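Local coordinates for HutD family protein (Pseudomonas aeruginosa, PDB 1YLL) that is of unknown function but, as a HutD family member of the cupin clan, may have a role linked to histidine utilisation, at residues D[123-129]-D[187-193]; D[131-137]-D[177-183]; D[139-143]-D[169-174]. All coordinates share one frame; numbering follows the deposited sequence.

Interaction 1 of 3, residues D[123-129]-D[187-193]; sequences RLQWLRV and PAWVCAV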
loop_
_atom_site.group_PDB
_atom_site.type_symbol
_atom_site.label_atom_id
_atom_site.label_comp_id
_atom_site.label_asym_id
_atom_site.label_seq_id
_atom_site.Cartn_x
_atom_site.Cartn_y
_atom_site.Cartn_z
ATOM N N ARG D 123 -22.462 7.197 10.741
ATOM C CA ARG D 123 -22.433 7.769 9.394
ATOM C C ARG D 123 -22.477 6.528 8.491
ATOM O O ARG D 123 -21.867 5.500 8.803
ATOM C CB ARG D 123 -21.145 8.540 9.133
ATOM C CG ARG D 123 -21.180 9.311 7.816
ATOM C CD ARG D 123 -19.829 9.930 7.550
ATOM N NE ARG D 123 -19.895 10.835 6.407
ATOM C CZ ARG D 123 -19.861 10.463 5.118
ATOM N NH1 ARG D 123 -19.750 9.185 4.754
ATOM N NH2 ARG D 123 -19.936 11.410 4.182
ATOM N N LEU D 124 -23.231 6.604 7.413
ATOM C CA LEU D 124 -23.304 5.461 6.527
ATOM C C LEU D 124 -23.376 5.981 5.115
ATOM O O LEU D 124 -24.234 6.833 4.802
ATOM C CB LEU D 124 -24.544 4.607 6.843
ATOM C CG LEU D 124 -24.714 3.361 5.955
ATOM C CD1 LEU D 124 -25.413 2.230 6.770
ATOM C CD2 LEU D 124 -25.490 3.660 4.640
ATOM N N GLN D 125 -22.490 5.473 4.247
ATOM C CA GLN D 125 -22.504 5.934 2.863
ATOM C C GLN D 125 -22.048 4.870 1.862
ATOM O O GLN D 125 -21.026 4.246 2.061
ATOM C CB GLN D 125 -21.577 7.155 2.707
ATOM C CG GLN D 125 -21.552 7.709 1.272
ATOM C CD GLN D 125 -20.810 8.991 1.109
ATOM O OE1 GLN D 125 -20.048 9.390 1.971
ATOM N NE2 GLN D 125 -21.033 9.664 -0.030
ATOM N N TRP D 126 -22.826 4.676 0.803
ATOM C CA TRP D 126 -22.444 3.746 -0.272
ATOM C C TRP D 126 -21.493 4.497 -1.186
ATOM O O TRP D 126 -21.775 5.620 -1.576
ATOM C CB TRP D 126 -23.694 3.326 -1.062
ATOM C CG TRP D 126 -24.437 2.262 -0.351
ATOM C CD1 TRP D 126 -25.552 2.423 0.471
ATOM C CD2 TRP D 126 -24.133 0.875 -0.335
ATOM N NE1 TRP D 126 -25.941 1.223 0.962
ATOM C CE2 TRP D 126 -25.092 0.246 0.502
ATOM C CE3 TRP D 126 -23.145 0.092 -0.936
ATOM C CZ2 TRP D 126 -25.084 -1.129 0.744
ATOM C CZ3 TRP D 126 -23.137 -1.272 -0.695
ATOM C CH2 TRP D 126 -24.095 -1.871 0.131
ATOM N N LEU D 127 -20.349 3.867 -1.483
ATOM C CA LEU D 127 -19.318 4.466 -2.335
ATOM C C LEU D 127 -18.970 3.503 -3.460
ATOM O O LEU D 127 -18.803 2.318 -3.221
ATOM C CB LEU D 127 -18.077 4.712 -1.487
ATOM C CG LEU D 127 -18.260 5.687 -0.311
ATOM C CD1 LEU D 127 -17.096 5.548 0.680
ATOM C CD2 LEU D 127 -18.372 7.091 -0.841
ATOM N N ARG D 128 -18.843 4.016 -4.693
ATOM C CA ARG D 128 -18.464 3.129 -5.800
ATOM C C ARG D 128 -16.980 3.377 -6.002
ATOM O O ARG D 128 -16.582 4.497 -6.354
ATOM C CB ARG D 128 -19.205 3.469 -7.089
ATOM C CG ARG D 128 -19.004 2.408 -8.185
ATOM C CD ARG D 128 -19.860 2.709 -9.418
ATOM N NE ARG D 128 -19.907 1.587 -10.358
ATOM C CZ ARG D 128 -19.327 1.580 -11.556
ATOM N NH1 ARG D 128 -19.438 0.514 -12.339
ATOM N NH2 ARG D 128 -18.631 2.634 -11.965
ATOM N N VAL D 129 -16.179 2.351 -5.753
ATOM C CA VAL D 129 -14.732 2.457 -5.895
ATOM C C VAL D 129 -14.367 2.200 -7.364
ATOM O O VAL D 129 -14.481 1.087 -7.855
ATOM C CB VAL D 129 -14.000 1.442 -4.991
ATOM C CG1 VAL D 129 -12.494 1.634 -5.137
ATOM C CG2 VAL D 129 -14.389 1.651 -3.527
ATOM N N PRO D 187 -14.880 -1.726 -11.052
ATOM C CA PRO D 187 -15.644 -0.904 -10.104
ATOM C C PRO D 187 -16.413 -1.734 -9.100
ATOM O O PRO D 187 -17.063 -2.729 -9.452
ATOM C CB PRO D 187 -16.547 -0.094 -11.010
ATOM C CG PRO D 187 -15.611 0.186 -12.170
ATOM C CD PRO D 187 -14.985 -1.174 -12.414
ATOM N N ALA D 188 -16.358 -1.325 -7.841
ATOM C CA ALA D 188 -17.027 -2.099 -6.818
ATOM C C ALA D 188 -17.636 -1.161 -5.812
ATOM O O ALA D 188 -17.024 -0.171 -5.398
ATOM C CB ALA D 188 -16.048 -3.032 -6.137
ATOM N N TRP D 189 -18.872 -1.485 -5.449
ATOM C CA TRP D 189 -19.614 -0.718 -4.477
ATOM C C TRP D 189 -19.279 -1.219 -3.094
ATOM O O TRP D 189 -19.207 -2.428 -2.870
ATOM C CB TRP D 189 -21.114 -0.900 -4.718
ATOM C CG TRP D 189 -21.690 -0.025 -5.783
ATOM C CD1 TRP D 189 -22.004 -0.383 -7.086
ATOM C CD2 TRP D 189 -22.031 1.353 -5.657
ATOM N NE1 TRP D 189 -22.519 0.692 -7.759
ATOM C CE2 TRP D 189 -22.549 1.773 -6.911
ATOM C CE3 TRP D 189 -21.949 2.288 -4.604
ATOM C CZ2 TRP D 189 -22.983 3.081 -7.139
ATOM C CZ3 TRP D 189 -22.371 3.580 -4.829
ATOM C CH2 TRP D 189 -22.888 3.976 -6.092
ATOM N N VAL D 190 -19.075 -0.276 -2.179
ATOM C CA VAL D 190 -18.801 -0.581 -0.769
ATOM C C VAL D 190 -19.684 0.309 0.083
ATOM O O VAL D 190 -20.174 1.322 -0.390
ATOM C CB VAL D 190 -17.300 -0.304 -0.372
ATOM C CG1 VAL D 190 -16.354 -1.174 -1.221
ATOM C CG2 VAL D 190 -16.954 1.122 -0.592
ATOM N N CYS D 191 -19.919 -0.093 1.337
ATOM C CA CYS D 191 -20.695 0.744 2.237
ATOM C C CYS D 191 -19.785 1.011 3.421
ATOM O O CYS D 191 -19.332 0.073 4.111
ATOM C CB CYS D 191 -21.956 0.047 2.673
ATOM S SG CYS D 191 -23.074 1.207 3.572
ATOM N N ALA D 192 -19.488 2.285 3.620
ATOM C CA ALA D 192 -18.623 2.719 4.701
ATOM C C ALA D 192 -19.526 3.126 5.861
ATOM O O ALA D 192 -20.309 4.067 5.717
ATOM C CB ALA D 192 -17.801 3.903 4.242
ATOM N N VAL D 193 -19.380 2.437 6.987
ATOM C CA VAL D 193 -20.176 2.730 8.192
ATOM C C VAL D 193 -19.196 3.187 9.288
ATOM O O VAL D 193 -18.276 2.444 9.619
ATOM C CB VAL D 193 -20.931 1.479 8.660
ATOM C CG1 VAL D 193 -21.682 1.781 9.969
ATOM C CG2 VAL D 193 -21.958 1.086 7.605
HETATM O O HOH W 1 -19.282 6.749 6.378
HETATM O O HOH W 2 -19.846 -1.616 -9.750
#

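Interaction 2 of 3, residues D[131-137]-D[177-183]; sequences GELDWHG and LQHWRLT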
loop_
_atom_site.group_PDB
_atom_site.type_symbol
_atom_site.label_atom_id
_atom_site.label_comp_id
_atom_site.label_asym_id
_atom_site.label_seq_id
_atom_site.Cartn_x
_atom_site.Cartn_y
_atom_site.Cartn_z
ATOM N N GLY D 131 -11.292 2.467 -9.428
ATOM C CA GLY D 131 -9.866 2.637 -9.470
ATOM C C GLY D 131 -9.367 2.924 -8.076
ATOM O O GLY D 131 -8.740 2.078 -7.454
ATOM N N GLU D 132 -9.671 4.110 -7.564
ATOM C CA GLU D 132 -9.181 4.480 -6.233
ATOM C C GLU D 132 -10.032 5.577 -5.607
ATOM O O GLU D 132 -10.645 6.378 -6.317
ATOM C CB GLU D 132 -7.741 4.972 -6.386
ATOM C CG GLU D 132 -6.968 5.388 -5.148
ATOM C CD GLU D 132 -5.529 5.821 -5.509
ATOM O OE1 GLU D 132 -5.377 6.832 -6.238
ATOM O OE2 GLU D 132 -4.555 5.149 -5.085
ATOM N N LEU D 133 -10.093 5.585 -4.276
ATOM C CA LEU D 133 -10.789 6.647 -3.560
ATOM C C LEU D 133 -10.209 6.662 -2.156
ATOM O O LEU D 133 -9.710 5.640 -1.702
ATOM C CB LEU D 133 -12.313 6.419 -3.536
ATOM C CG LEU D 133 -13.046 5.398 -2.670
ATOM C CD1 LEU D 133 -12.940 5.743 -1.184
ATOM C CD2 LEU D 133 -14.552 5.392 -3.087
ATOM N N ASP D 134 -10.248 7.810 -1.479
ATOM C CA ASP D 134 -9.713 7.895 -0.132
ATOM C C ASP D 134 -10.439 8.978 0.654
ATOM O O ASP D 134 -11.121 9.837 0.080
ATOM C CB ASP D 134 -8.207 8.238 -0.157
ATOM C CG ASP D 134 -7.927 9.700 -0.506
ATOM O OD1 ASP D 134 -8.356 10.178 -1.578
ATOM O OD2 ASP D 134 -7.266 10.383 0.303
ATOM N N TRP D 135 -10.326 8.911 1.976
ATOM C CA TRP D 135 -10.892 9.950 2.821
ATOM C C TRP D 135 -10.096 9.940 4.114
ATOM O O TRP D 135 -9.323 9.006 4.367
ATOM C CB TRP D 135 -12.388 9.681 3.124
ATOM C CG TRP D 135 -12.688 8.587 4.102
ATOM C CD1 TRP D 135 -12.811 8.725 5.453
ATOM C CD2 TRP D 135 -12.905 7.205 3.810
ATOM N NE1 TRP D 135 -13.103 7.500 6.028
ATOM C CE2 TRP D 135 -13.168 6.554 5.041
ATOM C CE3 TRP D 135 -12.905 6.447 2.627
ATOM C CZ2 TRP D 135 -13.435 5.180 5.127
ATOM C CZ3 TRP D 135 -13.172 5.063 2.718
ATOM C CH2 TRP D 135 -13.432 4.458 3.962
ATOM N N HIS D 136 -10.231 11.013 4.888
ATOM C CA HIS D 136 -9.596 11.095 6.203
ATOM C C HIS D 136 -10.729 11.167 7.209
ATOM O O HIS D 136 -11.690 11.893 6.992
ATOM C CB HIS D 136 -8.743 12.359 6.355
ATOM C CG HIS D 136 -7.502 12.355 5.523
ATOM N ND1 HIS D 136 -6.227 12.197 6.051
ATOM C CD2 HIS D 136 -7.338 12.511 4.192
ATOM C CE1 HIS D 136 -5.336 12.258 5.074
ATOM N NE2 HIS D 136 -5.980 12.446 3.938
ATOM N N GLY D 137 -10.626 10.441 8.311
ATOM C CA GLY D 137 -11.697 10.530 9.297
ATOM C C GLY D 137 -11.202 10.207 10.684
ATOM O O GLY D 137 -10.237 9.494 10.824
ATOM N N LEU D 177 -6.836 11.039 13.645
ATOM C CA LEU D 177 -7.195 11.128 12.235
ATOM C C LEU D 177 -6.592 9.971 11.427
ATOM O O LEU D 177 -5.369 9.730 11.442
ATOM C CB LEU D 177 -6.696 12.470 11.697
ATOM C CG LEU D 177 -7.438 13.475 10.803
ATOM C CD1 LEU D 177 -6.486 13.903 9.709
ATOM C CD2 LEU D 177 -8.771 12.966 10.246
ATOM N N GLN D 178 -7.452 9.268 10.697
ATOM C CA GLN D 178 -7.049 8.141 9.877
ATOM C C GLN D 178 -7.163 8.433 8.398
ATOM O O GLN D 178 -8.118 9.092 7.953
ATOM C CB GLN D 178 -7.931 6.917 10.179
ATOM C CG GLN D 178 -8.124 6.593 11.677
ATOM C CD GLN D 178 -6.807 6.221 12.377
ATOM O OE1 GLN D 178 -6.598 6.554 13.553
ATOM N NE2 GLN D 178 -5.933 5.539 11.665
ATOM N N HIS D 179 -6.218 7.922 7.622
ATOM C CA HIS D 179 -6.264 8.094 6.183
ATOM C C HIS D 179 -6.571 6.741 5.560
ATOM O O HIS D 179 -5.756 5.816 5.587
ATOM C CB HIS D 179 -4.941 8.650 5.624
ATOM C CG HIS D 179 -5.015 8.966 4.168
ATOM N ND1 HIS D 179 -3.895 9.200 3.396
ATOM C CD2 HIS D 179 -6.078 9.063 3.331
ATOM C CE1 HIS D 179 -4.266 9.421 2.145
ATOM N NE2 HIS D 179 -5.586 9.345 2.080
ATOM N N TRP D 180 -7.782 6.610 5.031
ATOM C CA TRP D 180 -8.244 5.375 4.411
ATOM C C TRP D 180 -8.248 5.460 2.893
ATOM O O TRP D 180 -8.771 6.424 2.330
ATOM C CB TRP D 180 -9.695 5.065 4.841
ATOM C CG TRP D 180 -9.873 4.786 6.282
ATOM C CD1 TRP D 180 -10.307 5.650 7.254
ATOM C CD2 TRP D 180 -9.667 3.530 6.920
ATOM N NE1 TRP D 180 -10.390 4.997 8.452
ATOM C CE2 TRP D 180 -10.001 3.693 8.279
ATOM C CE3 TRP D 180 -9.232 2.276 6.464
ATOM C CZ2 TRP D 180 -9.918 2.643 9.202
ATOM C CZ3 TRP D 180 -9.149 1.213 7.395
ATOM C CH2 TRP D 180 -9.491 1.414 8.735
ATOM N N ARG D 181 -7.716 4.435 2.225
ATOM C CA ARG D 181 -7.702 4.411 0.772
ATOM C C ARG D 181 -8.192 3.064 0.256
ATOM O O ARG D 181 -7.766 2.027 0.741
ATOM C CB ARG D 181 -6.296 4.692 0.224
ATOM C CG ARG D 181 -6.288 4.713 -1.319
ATOM C CD ARG D 181 -4.886 4.911 -1.895
ATOM N NE ARG D 181 -4.265 6.133 -1.413
ATOM C CZ ARG D 181 -4.687 7.360 -1.707
ATOM N NH1 ARG D 181 -5.742 7.537 -2.497
ATOM N NH2 ARG D 181 -4.060 8.414 -1.197
ATOM N N LEU D 182 -9.112 3.075 -0.701
ATOM C CA LEU D 182 -9.617 1.835 -1.259
ATOM C C LEU D 182 -9.253 1.819 -2.729
ATOM O O LEU D 182 -9.281 2.852 -3.403
ATOM C CB LEU D 182 -11.137 1.767 -1.157
ATOM C CG LEU D 182 -11.702 2.008 0.242
ATOM C CD1 LEU D 182 -13.220 1.970 0.132
ATOM C CD2 LEU D 182 -11.224 0.994 1.207
ATOM N N THR D 183 -8.945 0.633 -3.225
ATOM C CA THR D 183 -8.609 0.494 -4.626
ATOM C C THR D 183 -9.315 -0.734 -5.201
ATOM O O THR D 183 -9.586 -1.697 -4.483
ATOM C CB THR D 183 -7.098 0.370 -4.791
ATOM O OG1 THR D 183 -6.795 0.197 -6.176
ATOM C CG2 THR D 183 -6.584 -0.798 -4.012
HETATM O O HOH W 3 -5.003 11.675 -0.748
HETATM O O HOH W 4 -11.488 6.722 10.879
#

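Interaction 3 of 3, residues D[139-143]-D[169-174]; sequences ASTLL and LCAEGL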
loop_
_atom_site.group_PDB
_atom_site.type_symbol
_atom_site.label_atom_id
_atom_site.label_comp_id
_atom_site.label_asym_id
_atom_site.label_seq_id
_atom_site.Cartn_x
_atom_site.Cartn_y
_atom_site.Cartn_z
ATOM N N ALA D 139 -13.267 8.824 13.072
ATOM C CA ALA D 139 -14.125 7.806 13.678
ATOM C C ALA D 139 -13.307 6.699 14.301
ATOM O O ALA D 139 -12.333 6.201 13.704
ATOM C CB ALA D 139 -15.082 7.219 12.643
ATOM N N SER D 140 -13.740 6.296 15.488
ATOM C CA SER D 140 -13.071 5.245 16.237
ATOM C C SER D 140 -13.420 3.869 15.703
ATOM O O SER D 140 -12.640 2.934 15.836
ATOM C CB SER D 140 -13.457 5.331 17.706
ATOM O OG SER D 140 -14.837 5.125 17.876
ATOM N N THR D 141 -14.612 3.734 15.119
ATOM C CA THR D 141 -14.986 2.447 14.545
ATOM C C THR D 141 -15.343 2.584 13.074
ATOM O O THR D 141 -16.098 3.492 12.706
ATOM C CB THR D 141 -16.183 1.833 15.284
ATOM O OG1 THR D 141 -15.774 1.429 16.600
ATOM C CG2 THR D 141 -16.708 0.601 14.527
ATOM N N LEU D 142 -14.749 1.738 12.236
ATOM C CA LEU D 142 -15.078 1.716 10.816
ATOM C C LEU D 142 -15.470 0.300 10.384
ATOM O O LEU D 142 -14.749 -0.658 10.625
ATOM C CB LEU D 142 -13.921 2.222 9.922
ATOM C CG LEU D 142 -14.113 1.904 8.412
ATOM C CD1 LEU D 142 -15.275 2.721 7.849
ATOM C CD2 LEU D 142 -12.872 2.212 7.597
ATOM N N LEU D 143 -16.646 0.166 9.772
ATOM C CA LEU D 143 -17.063 -1.105 9.229
ATOM C C LEU D 143 -17.119 -0.804 7.724
ATOM O O LEU D 143 -17.807 0.123 7.287
ATOM C CB LEU D 143 -18.455 -1.493 9.751
ATOM C CG LEU D 143 -18.522 -1.593 11.274
ATOM C CD1 LEU D 143 -19.968 -1.685 11.750
ATOM C CD2 LEU D 143 -17.709 -2.804 11.686
ATOM N N LEU D 169 -14.543 -5.206 6.444
ATOM C CA LEU D 169 -13.456 -4.829 7.320
ATOM C C LEU D 169 -14.090 -4.318 8.602
ATOM O O LEU D 169 -15.090 -3.616 8.555
ATOM C CB LEU D 169 -12.652 -3.694 6.724
ATOM C CG LEU D 169 -11.632 -3.161 7.737
ATOM C CD1 LEU D 169 -10.284 -3.770 7.412
ATOM C CD2 LEU D 169 -11.555 -1.669 7.707
ATOM N N CYS D 170 -13.535 -4.687 9.751
ATOM C CA CYS D 170 -14.062 -4.162 11.013
ATOM C C CYS D 170 -12.867 -3.598 11.761
ATOM O O CYS D 170 -11.968 -4.360 12.123
ATOM C CB CYS D 170 -14.713 -5.266 11.863
ATOM S SG CYS D 170 -15.384 -4.668 13.499
ATOM N N ALA D 171 -12.828 -2.279 11.952
ATOM C CA ALA D 171 -11.741 -1.637 12.696
ATOM C C ALA D 171 -12.328 -0.914 13.909
ATOM O O ALA D 171 -13.209 -0.059 13.788
ATOM C CB ALA D 171 -10.982 -0.646 11.813
ATOM N N GLU D 172 -11.835 -1.255 15.091
ATOM C CA GLU D 172 -12.361 -0.640 16.299
ATOM C C GLU D 172 -11.234 -0.049 17.118
ATOM O O GLU D 172 -10.094 -0.442 16.955
ATOM C CB GLU D 172 -13.086 -1.683 17.161
ATOM C CG GLU D 172 -14.551 -1.903 16.861
ATOM C CD GLU D 172 -15.157 -2.925 17.813
ATOM O OE1 GLU D 172 -14.744 -4.099 17.751
ATOM O OE2 GLU D 172 -16.032 -2.551 18.626
ATOM N N GLY D 173 -11.577 0.892 17.983
ATOM C CA GLY D 173 -10.593 1.508 18.854
ATOM C C GLY D 173 -9.564 2.374 18.165
ATOM O O GLY D 173 -8.451 2.546 18.671
ATOM N N LEU D 174 -9.922 2.905 17.000
ATOM C CA LEU D 174 -9.027 3.769 16.238
ATOM C C LEU D 174 -8.880 5.074 16.991
ATOM O O LEU D 174 -9.844 5.578 17.564
ATOM C CB LEU D 174 -9.603 4.031 14.839
ATOM C CG LEU D 174 -9.755 2.819 13.905
ATOM C CD1 LEU D 174 -10.823 3.106 12.853
ATOM C CD2 LEU D 174 -8.444 2.517 13.234
HETATM O O HOH W 5 -14.293 1.806 18.774
#

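Interaction 1 of 3, residues D[123-129]-D[187-193]
R128 lies across the indole of W189, and its course from CB outward shows how one extended side chain can serve several partners. CB sits over the middle of the six-membered ring, 3.6 Å from the centroid of W189 and only 3° off the normal, a CH-pi contact. With CG anti to the backbone N (chi1 -170°) and the chain straight beyond it, CG continues past W189 CE2, and CD reaches the pyrrole side, 3.7 Å from W189 NE1. The guanidinium then tilts away from the indole plane by 57° and receives P187 on one face, with R128 NH1 3.2 Å from P187 CB. At NE a water leads weakly to the carbonyl of P187, while NH2 turns to a salt bridge with E130.

Two residues back, on the same face, W126 pairs with C191: CB of C191 stands 3.6 Å above the six-membered ring of W126, and SG lies 3.9 Å from the centroid of its five-membered ring. L124 CD2 packs 3.6 Å from C191 SG. Beneath these pairs, six backbone hydrogen bonds join Q125, L127 and V129 to A192, V190 and A188. The non-hydrogen-bonded pairs thus carry aromatic, aliphatic and sulfur packing, while the charge of R128 is carried past the indole to E130 at NH2, and R88 adds a cation-pi contact to W189.

Interaction 2 of 3, residues D[131-137]-D[177-183]
D134 and H179 meet directly: H179 NE2 gives its hydrogen to D134 OD2 at 2.7 Å, approaching on the anti side of the carboxylate, with the two planes 66° apart. A water donates to the same OD2. Q156 OE1 accepts from H179 N, helping to fix that strand. Over one face of the H179 imidazole lies H136, in an offset stack with centroids 4.0 Å apart and planes at 9°. H136 ND1 is buried with no partner, while its NE2 makes a weak hydrogen bond to A90 O of the second subunit. Farther along this face, R181 bends at chi3 (-57°) to bring NH1 beside D134 and E132; both salt bridges are long, and E132 OE2 lies well out of the guanidinium plane, so charge alone acts there.

These two antiparallel strands form one edge of a sheet in the cupin-like beta barrel, and strand 132-137 extends the ladder into the second subunit through H136 and G137. The opposite face, turned toward strand 141-146, is mostly apolar. W180 CB stands 3.7 Å from the six-membered ring centroid of W135, over its face, whereas the two indoles themselves slide past each other and barely overlap. L182 CD1 meets the rim of that ring at W135 CZ3, 4.0 Å away, and also touches L133 CD1, which sits at the edge of the same ring. R123 of the second subunit makes a cation-pi contact with W135.

Six backbone hydrogen bonds hold L133, W135 and G137 opposite L182, W180 and Q178. Beyond their end, where the chain turns a corner, T183 OG1 donates to G131 O at 3.0 Å, and backbone bonds from R181 and T183 carry the sheet on to S154 and A152.

Interaction 3 of 3, residues D[139-143]-D[169-174]
L142 and L169 cross at about a right angle, touching through their CD2 methyls at 4.1 Å, in an antiparallel ladder that belongs to one of the sheets of a cupin-like jelly-roll barrel. L142 shares a face with A171, and a chi1 of 167° turns its CG away from the backbone N, from where CD2 reaches L169 CD2. There W180, from strand 178-184 of the facing sheet, packs on L142, L169, A171 and L174 together, so that one indole ties both segments to the second wall of the barrel.

L143 points to the other face. Its CD2 leans across to C170 SG, 3.5 Å away, a methyl-to-sulfur contact rather than a polar one. W42 and L44 of strand 42-49 pack against L143 on that side, joining this part of the barrel to another sheet of the chain. Next to them T141 and E172 run side by side and point the same way, with T141 OG1 3.6 Å from E172 CG; W42 touches both.

Between these two layers the backbone supplies a reciprocal pair of hydrogen bonds, L142 N to A171 O and A171 N to L142 O, each 2.8 Å long. Regular pairing stops after A171; two residues on, G173 takes a positive phi of 68° and the chain swings round. L174 is thereby brought in toward S140: its CB and CD1 rest close to S140 O, and CD1 also comes 3.5 Å from A139 O. L174 N donates to S140 O at 3.0 Å, in the carbonyl plane and on a lone pair. Across the turn, one water lies 2.7 Å from T141 OG1 and accepts a hydrogen bond from G173 N at 3.0 Å.

In the fold
Along the chain the three interactions fit one within another, with 131-137/177-183 between the two halves of interaction 1 and 139-143/169-174 between those of interaction 2. Pairs farthest apart in sequence thus enclose those closer together, as in the jelly roll of the cupin clan. Interactions 1 and 3 share the sheet in which strands 187-197 and 141-146 are neighbours, their centres about 15 Å apart; interaction 2 lies in the facing sheet, its centre about 11 Å from interaction 1 and 13 Å from interaction 3. L182 packs on V190, and W180 on L142, closing the barrel between walls. Interactions 1 and 2 both reach the second subunit, so the barrel also contributes to assembly.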